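Local coordinates for protein 2-c-methyl-d-erythritol 4-phosphate cytidylyltransferase (Streptococcus pneumoniae, PDB 2VSH) that transfers the cytidylyl group of CTP to D-ribitol 5-phosphate, giving the CDP-activated ribitol used for teichoic acid precursors, at residues D30-I35 against L65-L70; K40-E44 against I119-Q125; H112-R116 against Q167-P171; V140-V144 against K212-S216. One frame throughout, in Å; residues are numbered along the deposited sequence.

Contact 1. Residues D30-I35 against L65-L70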
loop_
_atom_site.group_PDB
_atom_site.type_symbol
_atom_site.label_atom_id
_atom_site.label_comp_id
_atom_site.label_asym_id
_atom_site.label_seq_id
_atom_site.Cartn_x
_atom_site.Cartn_y
_atom_site.Cartn_z
ATOM N N ASP A 30 -13.940 21.778 -7.828
ATOM C CA ASP A 30 -15.086 22.242 -8.604
ATOM C C ASP A 30 -15.177 21.611 -10.009
ATOM O O ASP A 30 -15.980 22.036 -10.846
ATOM C CB ASP A 30 -15.104 23.777 -8.643
ATOM C CG ASP A 30 -15.350 24.401 -7.254
ATOM O OD1 ASP A 30 -16.502 24.350 -6.751
ATOM O OD2 ASP A 30 -14.387 24.951 -6.661
ATOM N N ARG A 31 -14.385 20.561 -10.231
ATOM C CA ARG A 31 -14.314 19.868 -11.520
ATOM C C ARG A 31 -14.149 18.369 -11.300
ATOM O O ARG A 31 -13.518 17.972 -10.316
ATOM C CB ARG A 31 -13.125 20.401 -12.325
ATOM C CG ARG A 31 -13.464 21.682 -13.065
ATOM C CD ARG A 31 -12.307 22.664 -13.193
ATOM N NE ARG A 31 -10.992 22.037 -13.171
ATOM C CZ ARG A 31 -10.061 22.320 -12.266
ATOM N NH1 ARG A 31 -10.305 23.213 -11.311
ATOM N NH2 ARG A 31 -8.885 21.718 -12.312
ATOM N N PRO A 32 -14.711 17.539 -12.210
ATOM C CA PRO A 32 -14.594 16.083 -12.085
ATOM C C PRO A 32 -13.145 15.641 -12.076
ATOM O O PRO A 32 -12.303 16.229 -12.776
ATOM C CB PRO A 32 -15.274 15.539 -13.355
ATOM C CG PRO A 32 -16.154 16.639 -13.837
ATOM C CD PRO A 32 -15.477 17.927 -13.408
ATOM N N ILE A 33 -12.858 14.598 -11.306
ATOM C CA ILE A 33 -11.502 14.051 -11.244
ATOM C C ILE A 33 -10.916 13.829 -12.636
ATOM O O ILE A 33 -9.751 14.193 -12.896
ATOM C CB ILE A 33 -11.445 12.753 -10.368
ATOM C CG1 ILE A 33 -11.705 13.116 -8.896
ATOM C CG2 ILE A 33 -10.065 12.067 -10.507
ATOM C CD1 ILE A 33 -12.105 11.940 -7.977
ATOM N N LEU A 34 -11.715 13.251 -13.539
ATOM C CA LEU A 34 -11.260 12.988 -14.904
ATOM C C LEU A 34 -10.737 14.249 -15.590
ATOM O O LEU A 34 -9.743 14.206 -16.323
ATOM C CB LEU A 34 -12.391 12.379 -15.754
ATOM C CG LEU A 34 -12.082 12.161 -17.240
ATOM C CD1 LEU A 34 -10.911 11.171 -17.477
ATOM C CD2 LEU A 34 -13.332 11.731 -18.007
ATOM N N ILE A 35 -11.425 15.359 -15.350
ATOM C CA ILE A 35 -11.063 16.650 -15.951
ATOM C C ILE A 35 -9.712 17.162 -15.430
ATOM O O ILE A 35 -8.880 17.618 -16.225
ATOM C CB ILE A 35 -12.183 17.687 -15.763
ATOM C CG1 ILE A 35 -13.421 17.299 -16.596
ATOM C CG2 ILE A 35 -11.685 19.111 -16.091
ATOM C CD1 ILE A 35 -13.167 17.146 -18.136
ATOM N N LEU A 65 -18.587 16.489 -20.493
ATOM C CA LEU A 65 -17.618 17.045 -19.538
ATOM C C LEU A 65 -16.511 17.857 -20.230
ATOM O O LEU A 65 -16.141 18.943 -19.767
ATOM C CB LEU A 65 -17.006 15.922 -18.704
ATOM C CG LEU A 65 -17.511 15.572 -17.296
ATOM C CD1 LEU A 65 -18.939 16.040 -16.948
ATOM C CD2 LEU A 65 -17.319 14.089 -17.026
ATOM N N VAL A 66 -15.999 17.324 -21.335
ATOM C CA VAL A 66 -15.020 18.030 -22.181
ATOM C C VAL A 66 -15.608 19.318 -22.753
ATOM O O VAL A 66 -14.981 20.379 -22.674
ATOM C CB VAL A 66 -14.485 17.125 -23.311
ATOM C CG1 VAL A 66 -13.649 17.929 -24.331
ATOM C CG2 VAL A 66 -13.678 15.983 -22.723
ATOM N N ASP A 67 -16.821 19.235 -23.300
ATOM C CA ASP A 67 -17.507 20.419 -23.809
ATOM C C ASP A 67 -17.652 21.470 -22.723
ATOM O O ASP A 67 -17.455 22.663 -22.969
ATOM C CB ASP A 67 -18.888 20.060 -24.367
ATOM C CG ASP A 67 -18.822 19.403 -25.728
ATOM O OD1 ASP A 67 -17.741 19.405 -26.350
ATOM O OD2 ASP A 67 -19.865 18.884 -26.190
ATOM N N LYS A 68 -17.994 21.015 -21.519
ATOM C CA LYS A 68 -18.303 21.901 -20.401
ATOM C C LYS A 68 -17.051 22.463 -19.730
ATOM O O LYS A 68 -16.991 23.655 -19.424
ATOM C CB LYS A 68 -19.131 21.163 -19.345
ATOM C CG LYS A 68 -19.659 22.076 -18.229
ATOM C CD LYS A 68 -20.413 21.302 -17.160
ATOM C CE LYS A 68 -21.345 22.204 -16.364
ATOM N NZ LYS A 68 -20.649 23.368 -15.750
ATOM N N TYR A 69 -16.069 21.596 -19.480
ATOM C CA TYR A 69 -14.919 21.974 -18.661
ATOM C C TYR A 69 -13.668 22.331 -19.455
ATOM O O TYR A 69 -12.823 23.072 -18.964
ATOM C CB TYR A 69 -14.609 20.897 -17.592
ATOM C CG TYR A 69 -15.649 20.855 -16.503
ATOM C CD1 TYR A 69 -16.671 19.902 -16.516
ATOM C CD2 TYR A 69 -15.648 21.812 -15.482
ATOM C CE1 TYR A 69 -17.649 19.892 -15.509
ATOM C CE2 TYR A 69 -16.609 21.813 -14.490
ATOM C CZ TYR A 69 -17.597 20.842 -14.495
ATOM O OH TYR A 69 -18.554 20.873 -13.511
ATOM N N LEU A 70 -13.560 21.816 -20.678
ATOM C CA LEU A 70 -12.351 21.986 -21.488
ATOM C C LEU A 70 -12.657 22.311 -22.959
ATOM O O LEU A 70 -12.052 21.720 -23.851
ATOM C CB LEU A 70 -11.502 20.717 -21.398
ATOM C CG LEU A 70 -10.936 20.300 -20.039
ATOM C CD1 LEU A 70 -10.437 18.883 -20.132
ATOM C CD2 LEU A 70 -9.815 21.225 -19.581
#
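The ring of Tyr69 lies against Pro32. Pro32 CD sits over one face of the aromatic ring, 3.8 Å from its centroid and 18° off the normal, a CH-pi contact. The aliphatic part of Arg31 also reaches this ring, with Arg31 CG 3.3 Å from Tyr69 CD2. The charged end of Arg31 is engaged elsewhere, in a salt bridge with Glu39. Pro32 is the N-cap residue of helix 33-42, and the partner segment is the C-terminal end of helix 59-69. In this Rossmann-like alpha/beta fold of the GT-A type, the contact therefore joins the start of one helix to the end of the next. Ile35, in the first turn of helix 33-42, has the largest area covered here. Its CG2 is 3.7 Å from Tyr69 CB, and its CD1 is 3.8 Å from Leu70 CD1. Ile35 CD1 also approaches Leu65 CB at 4.1 Å. Leu65 in turn meets the proline, with Pro32 CG 3.9 Å from Leu65 CG. The interface between the two segments is apolar packing. Leu70, where the chain leaves helical geometry, also packs on Ile38 of helix 33-42 and on Ile77 of strand 77-81.

Contact 2. Residues K40-E44 against I119-Q125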
loop_
_atom_site.group_PDB
_atom_site.type_symbol
_atom_site.label_atom_id
_atom_site.label_comp_id
_atom_site.label_asym_id
_atom_site.label_seq_id
_atom_site.Cartn_x
_atom_site.Cartn_y
_atom_site.Cartn_z
ATOM N N LYS A 40 -3.838 18.068 -16.813
ATOM C CA LYS A 40 -2.401 17.912 -16.622
ATOM C C LYS A 40 -1.674 17.546 -17.910
ATOM O O LYS A 40 -0.469 17.783 -18.009
ATOM C CB LYS A 40 -2.089 16.856 -15.549
ATOM C CG LYS A 40 -2.628 17.122 -14.146
ATOM C CD LYS A 40 -2.067 18.396 -13.545
ATOM C CE LYS A 40 -2.381 18.463 -12.074
ATOM N NZ LYS A 40 -3.846 18.650 -11.831
ATOM N N PHE A 41 -2.396 16.969 -18.882
ATOM C CA PHE A 41 -1.806 16.552 -20.175
ATOM C C PHE A 41 -1.943 17.573 -21.319
ATOM O O PHE A 41 -1.136 17.563 -22.255
ATOM C CB PHE A 41 -2.386 15.211 -20.643
ATOM C CG PHE A 41 -1.814 14.011 -19.932
ATOM C CD1 PHE A 41 -0.713 13.338 -20.457
ATOM C CD2 PHE A 41 -2.376 13.552 -18.735
ATOM C CE1 PHE A 41 -0.183 12.218 -19.816
ATOM C CE2 PHE A 41 -1.850 12.424 -18.074
ATOM C CZ PHE A 41 -0.750 11.758 -18.616
ATOM N N VAL A 42 -2.960 18.430 -21.245
ATOM C CA VAL A 42 -3.212 19.460 -22.277
ATOM C C VAL A 42 -2.107 20.504 -22.435
ATOM O O VAL A 42 -1.944 21.057 -23.525
ATOM C CB VAL A 42 -4.590 20.211 -22.120
ATOM C CG1 VAL A 42 -5.760 19.237 -22.050
ATOM C CG2 VAL A 42 -4.590 21.194 -20.933
ATOM N N LEU A 43 -1.374 20.809 -21.367
ATOM C CA LEU A 43 -0.323 21.820 -21.481
ATOM C C LEU A 43 0.937 21.301 -22.115
ATOM O O LEU A 43 1.732 22.086 -22.647
ATOM C CB LEU A 43 0.049 22.425 -20.127
ATOM C CG LEU A 43 -0.754 23.572 -19.558
ATOM C CD1 LEU A 43 -0.061 23.979 -18.275
ATOM C CD2 LEU A 43 -0.825 24.735 -20.538
ATOM N N GLU A 44 1.135 19.991 -22.041
ATOM C CA GLU A 44 2.377 19.394 -22.519
ATOM C C GLU A 44 2.509 19.578 -24.029
ATOM O O GLU A 44 1.759 18.962 -24.795
ATOM C CB GLU A 44 2.462 17.912 -22.112
ATOM C CG GLU A 44 3.673 17.168 -22.701
ATOM C CD GLU A 44 4.974 17.899 -22.470
ATOM O OE1 GLU A 44 5.764 18.020 -23.424
ATOM O OE2 GLU A 44 5.196 18.373 -21.337
ATOM N N ILE A 119 -0.753 13.814 -11.158
ATOM C CA ILE A 119 0.388 13.633 -12.051
ATOM C C ILE A 119 0.894 15.027 -12.403
ATOM O O ILE A 119 0.113 15.978 -12.466
ATOM C CB ILE A 119 -0.026 12.835 -13.330
ATOM C CG1 ILE A 119 1.187 12.556 -14.249
ATOM C CG2 ILE A 119 -1.227 13.532 -14.037
ATOM C CD1 ILE A 119 0.852 11.803 -15.521
ATOM N N THR A 120 2.203 15.144 -12.633
ATOM C CA THR A 120 2.834 16.414 -12.934
ATOM C C THR A 120 3.470 16.341 -14.327
ATOM O O THR A 120 3.698 15.253 -14.861
ATOM C CB THR A 120 3.936 16.734 -11.898
ATOM O OG1 THR A 120 4.965 15.739 -11.981
ATOM C CG2 THR A 120 3.373 16.793 -10.450
ATOM N N LEU A 121 3.759 17.503 -14.914
ATOM C CA LEU A 121 4.458 17.562 -16.200
ATOM C C LEU A 121 5.833 16.908 -16.084
ATOM O O LEU A 121 6.329 16.309 -17.028
ATOM C CB LEU A 121 4.607 19.024 -16.665
ATOM C CG LEU A 121 3.317 19.658 -17.213
ATOM C CD1 LEU A 121 3.499 21.166 -17.419
ATOM C CD2 LEU A 121 2.890 18.980 -18.504
ATOM N N ARG A 122 6.454 17.032 -14.920
ATOM C CA ARG A 122 7.777 16.441 -14.728
ATOM C C ARG A 122 7.700 14.923 -14.946
ATOM O O ARG A 122 8.548 14.347 -15.616
ATOM C CB ARG A 122 8.306 16.778 -13.338
ATOM C CG ARG A 122 9.818 16.562 -13.135
ATOM C CD ARG A 122 10.147 15.106 -12.821
ATOM N NE ARG A 122 9.490 14.617 -11.603
ATOM C CZ ARG A 122 9.209 13.337 -11.362
ATOM N NH1 ARG A 122 9.516 12.396 -12.256
ATOM N NH2 ARG A 122 8.599 12.998 -10.232
ATOM N N MET A 123 6.670 14.290 -14.380
ATOM C CA MET A 123 6.443 12.849 -14.523
ATOM C C MET A 123 6.169 12.459 -15.974
ATOM O O MET A 123 6.782 11.518 -16.485
ATOM C CB MET A 123 5.262 12.412 -13.651
ATOM C CG MET A 123 5.579 12.411 -12.157
ATOM S SD MET A 123 4.080 12.185 -11.183
ATOM C CE MET A 123 4.691 12.765 -9.659
ATOM N N ILE A 124 5.262 13.193 -16.626
ATOM C CA ILE A 124 4.947 13.008 -18.050
ATOM C C ILE A 124 6.206 13.140 -18.896
ATOM O O ILE A 124 6.464 12.315 -19.754
ATOM C CB ILE A 124 3.921 14.044 -18.532
ATOM C CG1 ILE A 124 2.582 13.805 -17.838
ATOM C CG2 ILE A 124 3.781 14.022 -20.080
ATOM C CD1 ILE A 124 1.694 15.032 -17.771
ATOM N N GLN A 125 6.969 14.201 -18.650
ATOM C CA GLN A 125 8.179 14.457 -19.400
ATOM C C GLN A 125 9.264 13.389 -19.192
ATOM O O GLN A 125 9.899 12.971 -20.147
ATOM C CB GLN A 125 8.687 15.872 -19.106
ATOM C CG GLN A 125 7.840 16.937 -19.825
ATOM C CD GLN A 125 8.166 18.352 -19.406
ATOM O OE1 GLN A 125 9.114 18.599 -18.655
ATOM N NE2 GLN A 125 7.352 19.299 -19.874
#
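Glu44, Ile119 and Lys40 have the most surface covered here. The carboxylate of Glu44 accepts a hydrogen bond from Gln125, with Gln125 NE2 2.8 Å from Glu44 OE2. Its other oxygen, OE1, hydrogen-bonds to Ser46. Ile119 packs on both Lys40 and Phe41: its CG2 is 3.8 Å from Lys40 CB, and its CD1 is 3.5 Å from Phe41 CZ. In the alpha/beta fold, helix 33-42 ends in the loop of Glu44, and Ile119 leads into helix 121-133. Phe41 continues inward to Ala5 and Ile7 of strand 3-9 and Val110 of strand 108-113, so the two helices pack together on one face of the central sheet. Thr120 is the N-cap of helix 121-133; its OG1 accepts from Met123 N at 3.3 Å. One turn on, Ile124 CD1 sits over the Phe41 ring in a CH-pi contact, 4.0 Å from the centroid. The aliphatic chain of Lys40 lies along Ile119, with Lys40 CG 3.4 Å from Ile119 O, while its NZ hydrogen-bonds to Pro117 O.

Contact 3. Residues H112-R116 against Q167-P171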
loop_
_atom_site.group_PDB
_atom_site.type_symbol
_atom_site.label_atom_id
_atom_site.label_comp_id
_atom_site.label_asym_id
_atom_site.label_seq_id
_atom_site.Cartn_x
_atom_site.Cartn_y
_atom_site.Cartn_z
ATOM N N HIS A 112 -2.148 6.328 -18.448
ATOM C CA HIS A 112 -2.282 6.879 -17.104
ATOM C C HIS A 112 -3.712 6.705 -16.592
ATOM O O HIS A 112 -4.670 6.885 -17.351
ATOM C CB HIS A 112 -1.883 8.375 -17.105
ATOM C CG HIS A 112 -1.845 8.994 -15.742
ATOM N ND1 HIS A 112 -0.907 8.644 -14.792
ATOM C CD2 HIS A 112 -2.640 9.928 -15.162
ATOM C CE1 HIS A 112 -1.115 9.352 -13.692
ATOM N NE2 HIS A 112 -2.170 10.126 -13.885
ATOM N N ASP A 113 -3.846 6.352 -15.315
ATOM C CA ASP A 113 -5.157 6.197 -14.656
ATOM C C ASP A 113 -5.915 7.517 -14.625
ATOM O O ASP A 113 -5.345 8.531 -14.231
ATOM C CB ASP A 113 -4.967 5.767 -13.198
ATOM C CG ASP A 113 -4.391 4.373 -13.052
ATOM O OD1 ASP A 113 -4.621 3.517 -13.934
ATOM O OD2 ASP A 113 -3.718 4.130 -12.032
ATOM N N SER A 114 -7.208 7.494 -14.954
ATOM C CA SER A 114 -8.051 8.699 -14.839
ATOM C C SER A 114 -8.133 9.234 -13.420
ATOM O O SER A 114 -8.277 10.439 -13.229
ATOM C CB SER A 114 -9.468 8.438 -15.338
ATOM O OG SER A 114 -10.072 7.456 -14.527
ATOM N N VAL A 115 -8.061 8.331 -12.437
ATOM C CA VAL A 115 -8.201 8.702 -11.016
ATOM C C VAL A 115 -6.879 9.039 -10.325
ATOM O O VAL A 115 -6.771 9.025 -9.089
ATOM C CB VAL A 115 -8.954 7.630 -10.212
ATOM C CG1 VAL A 115 -10.438 7.620 -10.603
ATOM C CG2 VAL A 115 -8.278 6.235 -10.379
ATOM N N ARG A 116 -5.885 9.360 -11.132
ATOM C CA ARG A 116 -4.623 9.891 -10.637
ATOM C C ARG A 116 -4.453 11.349 -11.098
ATOM O O ARG A 116 -3.641 11.625 -11.980
ATOM C CB ARG A 116 -3.455 9.035 -11.101
ATOM C CG ARG A 116 -3.275 7.733 -10.309
ATOM C CD ARG A 116 -1.962 7.063 -10.673
ATOM N NE ARG A 116 -1.956 5.652 -10.282
ATOM C CZ ARG A 116 -1.438 5.169 -9.155
ATOM N NH1 ARG A 116 -0.875 5.971 -8.270
ATOM N NH2 ARG A 116 -1.492 3.869 -8.906
ATOM N N GLN A 167 6.408 0.692 -5.147
ATOM C CA GLN A 167 4.974 0.784 -5.389
ATOM C C GLN A 167 4.762 1.267 -6.826
ATOM O O GLN A 167 5.290 2.315 -7.234
ATOM C CB GLN A 167 4.302 1.741 -4.398
ATOM C CG GLN A 167 2.849 2.069 -4.729
ATOM C CD GLN A 167 2.348 3.321 -4.026
ATOM O OE1 GLN A 167 2.080 4.347 -4.664
ATOM N NE2 GLN A 167 2.225 3.247 -2.708
ATOM N N GLY A 168 4.013 0.479 -7.592
ATOM C CA GLY A 168 3.736 0.787 -8.985
ATOM C C GLY A 168 2.682 1.857 -9.084
ATOM O O GLY A 168 1.650 1.779 -8.429
ATOM N N GLN A 169 2.947 2.861 -9.914
ATOM C CA GLN A 169 1.982 3.910 -10.175
ATOM C C GLN A 169 1.749 3.958 -11.672
ATOM O O GLN A 169 2.092 3.019 -12.376
ATOM C CB GLN A 169 2.496 5.257 -9.666
ATOM C CG GLN A 169 2.907 5.278 -8.190
ATOM C CD GLN A 169 3.299 6.681 -7.715
ATOM O OE1 GLN A 169 3.856 7.483 -8.474
ATOM N NE2 GLN A 169 2.989 6.982 -6.460
ATOM N N THR A 170 1.149 5.043 -12.152
ATOM C CA THR A 170 1.178 5.365 -13.574
ATOM C C THR A 170 1.687 6.811 -13.696
ATOM O O THR A 170 1.648 7.540 -12.709
ATOM C CB THR A 170 -0.174 5.092 -14.297
ATOM O OG1 THR A 170 -1.157 6.083 -13.963
ATOM C CG2 THR A 170 -0.707 3.674 -13.997
ATOM N N PRO A 171 2.145 7.240 -14.895
ATOM C CA PRO A 171 2.176 6.587 -16.224
ATOM C C PRO A 171 2.927 5.264 -16.421
ATOM O O PRO A 171 3.835 4.905 -15.667
ATOM C CB PRO A 171 2.769 7.672 -17.145
ATOM C CG PRO A 171 2.473 8.944 -16.487
ATOM C CD PRO A 171 2.610 8.636 -14.989
HETATM O O HOH W 1 0.164 3.260 -6.465
#
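Gln167 reaches the other segment through water 1. This water lies 2.8 Å from Gln167 OE1 and accepts from Arg116 NH2 at 3.0 Å. Gly168 O is 2.9 Å from the same water. Gly168 also makes backbone hydrogen bonds to the second subunit. Over one face of the Arg116 guanidinium lie Gln169 CA, 3.7 Å from Arg116 NH2, and Thr170 N. NH1 of Arg116 hydrogen-bonds to Asn217 O, and Gln169 NE2 to Glu214 O. Thr170 has the largest area covered here. Its OG1 accepts from Asp113 N at 3.0 Å and lies 2.7 Å from His112 ND1. Pro171 follows a cis peptide bond where the chain turns a corner, and its CD is 3.5 Å from His112 ND1. In 112-116, a hydrogen bond from Arg116 N to Asp113 O at 3.3 Å closes a type I turn. A hydrogen bond from His112 NE2 to Arg116 O (2.8 Å) and a salt bridge from Arg116 NE to Asp113 OD2 (2.9 Å) add ties. Asp113 also forms a salt bridge with Arg86, a probable CTP-site residue. The turn carries Ser114, probably also of that site, at the C-terminal end of a central strand, where nucleotide sites of Rossmann-like folds commonly lie.

Contact 4. Residues V140-V144 against K212-S216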
loop_
_atom_site.group_PDB
_atom_site.type_symbol
_atom_site.label_atom_id
_atom_site.label_comp_id
_atom_site.label_asym_id
_atom_site.label_seq_id
_atom_site.Cartn_x
_atom_site.Cartn_y
_atom_site.Cartn_z
ATOM N N VAL A 140 7.143 4.567 -10.699
ATOM C CA VAL A 140 7.140 3.935 -9.393
ATOM C C VAL A 140 7.676 4.857 -8.297
ATOM O O VAL A 140 8.358 5.845 -8.582
ATOM C CB VAL A 140 7.967 2.619 -9.391
ATOM C CG1 VAL A 140 7.498 1.664 -10.499
ATOM C CG2 VAL A 140 9.473 2.921 -9.554
ATOM N N VAL A 141 7.366 4.505 -7.053
ATOM C CA VAL A 141 7.986 5.091 -5.865
ATOM C C VAL A 141 8.516 3.948 -4.994
ATOM O O VAL A 141 8.083 2.801 -5.141
ATOM C CB VAL A 141 6.986 5.959 -5.035
ATOM C CG1 VAL A 141 6.662 7.246 -5.762
ATOM C CG2 VAL A 141 5.716 5.195 -4.691
ATOM N N GLU A 142 9.443 4.245 -4.094
ATOM C CA GLU A 142 9.875 3.239 -3.123
ATOM C C GLU A 142 8.692 2.750 -2.302
ATOM O O GLU A 142 7.897 3.552 -1.810
ATOM C CB GLU A 142 10.954 3.788 -2.195
ATOM C CG GLU A 142 12.272 4.067 -2.892
ATOM C CD GLU A 142 13.354 4.565 -1.953
ATOM O OE1 GLU A 142 13.158 4.524 -0.712
ATOM O OE2 GLU A 142 14.413 4.999 -2.464
ATOM N N ALA A 143 8.582 1.428 -2.164
ATOM C CA ALA A 143 7.535 0.817 -1.353
ATOM C C ALA A 143 7.790 1.131 0.114
ATOM O O ALA A 143 8.922 1.018 0.586
ATOM C CB ALA A 143 7.485 -0.681 -1.590
ATOM N N VAL A 144 6.745 1.558 0.818
ATOM C CA VAL A 144 6.848 1.915 2.235
ATOM C C VAL A 144 6.058 0.924 3.097
ATOM O O VAL A 144 6.324 0.770 4.291
ATOM C CB VAL A 144 6.402 3.384 2.488
ATOM C CG1 VAL A 144 6.325 3.700 3.982
ATOM C CG2 VAL A 144 7.361 4.351 1.809
ATOM N N LYS A 212 10.470 8.071 -11.855
ATOM C CA LYS A 212 10.218 8.503 -10.493
ATOM C C LYS A 212 8.796 9.022 -10.407
ATOM O O LYS A 212 8.430 9.985 -11.084
ATOM C CB LYS A 212 11.259 9.569 -10.089
ATOM C CG LYS A 212 11.024 10.286 -8.761
ATOM C CD LYS A 212 12.156 11.301 -8.484
ATOM C CE LYS A 212 11.662 12.583 -7.781
ATOM N NZ LYS A 212 10.964 12.310 -6.492
ATOM N N GLY A 213 7.990 8.343 -9.600
ATOM C CA GLY A 213 6.642 8.786 -9.284
ATOM C C GLY A 213 6.680 9.808 -8.172
ATOM O O GLY A 213 7.691 10.478 -7.973
ATOM N N GLU A 214 5.569 9.940 -7.455
ATOM C CA GLU A 214 5.491 10.828 -6.303
ATOM C C GLU A 214 4.516 10.215 -5.319
ATOM O O GLU A 214 3.529 9.593 -5.726
ATOM C CB GLU A 214 4.984 12.204 -6.744
ATOM C CG GLU A 214 5.614 13.368 -6.037
ATOM C CD GLU A 214 7.046 13.611 -6.458
ATOM O OE1 GLU A 214 7.937 13.398 -5.618
ATOM O OE2 GLU A 214 7.286 14.008 -7.620
ATOM N N TYR A 215 4.781 10.377 -4.024
ATOM C CA TYR A 215 3.856 9.859 -3.021
ATOM C C TYR A 215 2.485 10.527 -3.124
ATOM O O TYR A 215 1.457 9.913 -2.841
ATOM C CB TYR A 215 4.472 9.936 -1.615
ATOM C CG TYR A 215 5.570 8.911 -1.491
ATOM C CD1 TYR A 215 6.908 9.288 -1.421
ATOM C CD2 TYR A 215 5.270 7.550 -1.529
ATOM C CE1 TYR A 215 7.926 8.323 -1.347
ATOM C CE2 TYR A 215 6.272 6.586 -1.459
ATOM C CZ TYR A 215 7.586 6.973 -1.368
ATOM O OH TYR A 215 8.559 5.995 -1.306
ATOM N N SER A 216 2.491 11.771 -3.588
ATOM C CA SER A 216 1.278 12.545 -3.842
ATOM C C SER A 216 0.532 12.086 -5.111
ATOM O O SER A 216 -0.617 12.461 -5.302
ATOM C CB SER A 216 1.633 14.035 -3.969
ATOM O OG SER A 216 2.466 14.221 -5.109
#
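Two hydrogen bonds join the segments. Gly213 N donates to Val140 O at 2.7 Å, next to a parallel beta bridge between Val140 and Lys212. The Tyr215 hydroxyl donates to the backbone, with OH 2.6 Å from Glu142 O. Apolar packing fills the space between these bonds. Val141 CB lies over one face of the Tyr215 ring in a CH-pi contact, 4.1 Å from the centroid. Val141 CG2 is 3.6 Å from Tyr215 CE2, and Val144 CG2 is 4.1 Å from the same carbon. Val141 CG1 presses on the backbone, 3.4 Å from Glu214 N; Gly213 has no side chain to obstruct this approach. Charge pairing runs along 212-216: Lys212 NZ makes a weak salt bridge to Glu214 OE1 at 3.3 Å, while Glu214 OE2 pairs with Arg122. On the other side of the strand, Val140 packs on Val148 of the second subunit. The contact lies where strand 208-212, outermost within this chain in the mixed beta sheet of the alpha/beta fold, pairs in parallel with strand 136-142.

Overall arrangement
The contacts spread across one alpha/beta domain built on a seven-stranded mixed sheet. Contacts 1 and 2 share helix 33-42, with centres about 17 Å apart. Contact 3 is centred about 5 Å from the chain centre, about 13 Å from the centre of contact 2, which it touches through Ile119, and about 11 Å from that of contact 4. Contacts 3 and 4 use neighbouring strands 165-175 and 136-142. Arg122 of contact 2 salt-bridges Glu214 of contact 4. Contacts 1 and 4 are farthest apart, about 27 Å between centres. In sequence, contacts 1 and 2, 2 and 3, and 3 and 4 interleave; other pairs are in series. Leu34 packs on Ser114, so helix 33-42 adjoins the probable CTP site.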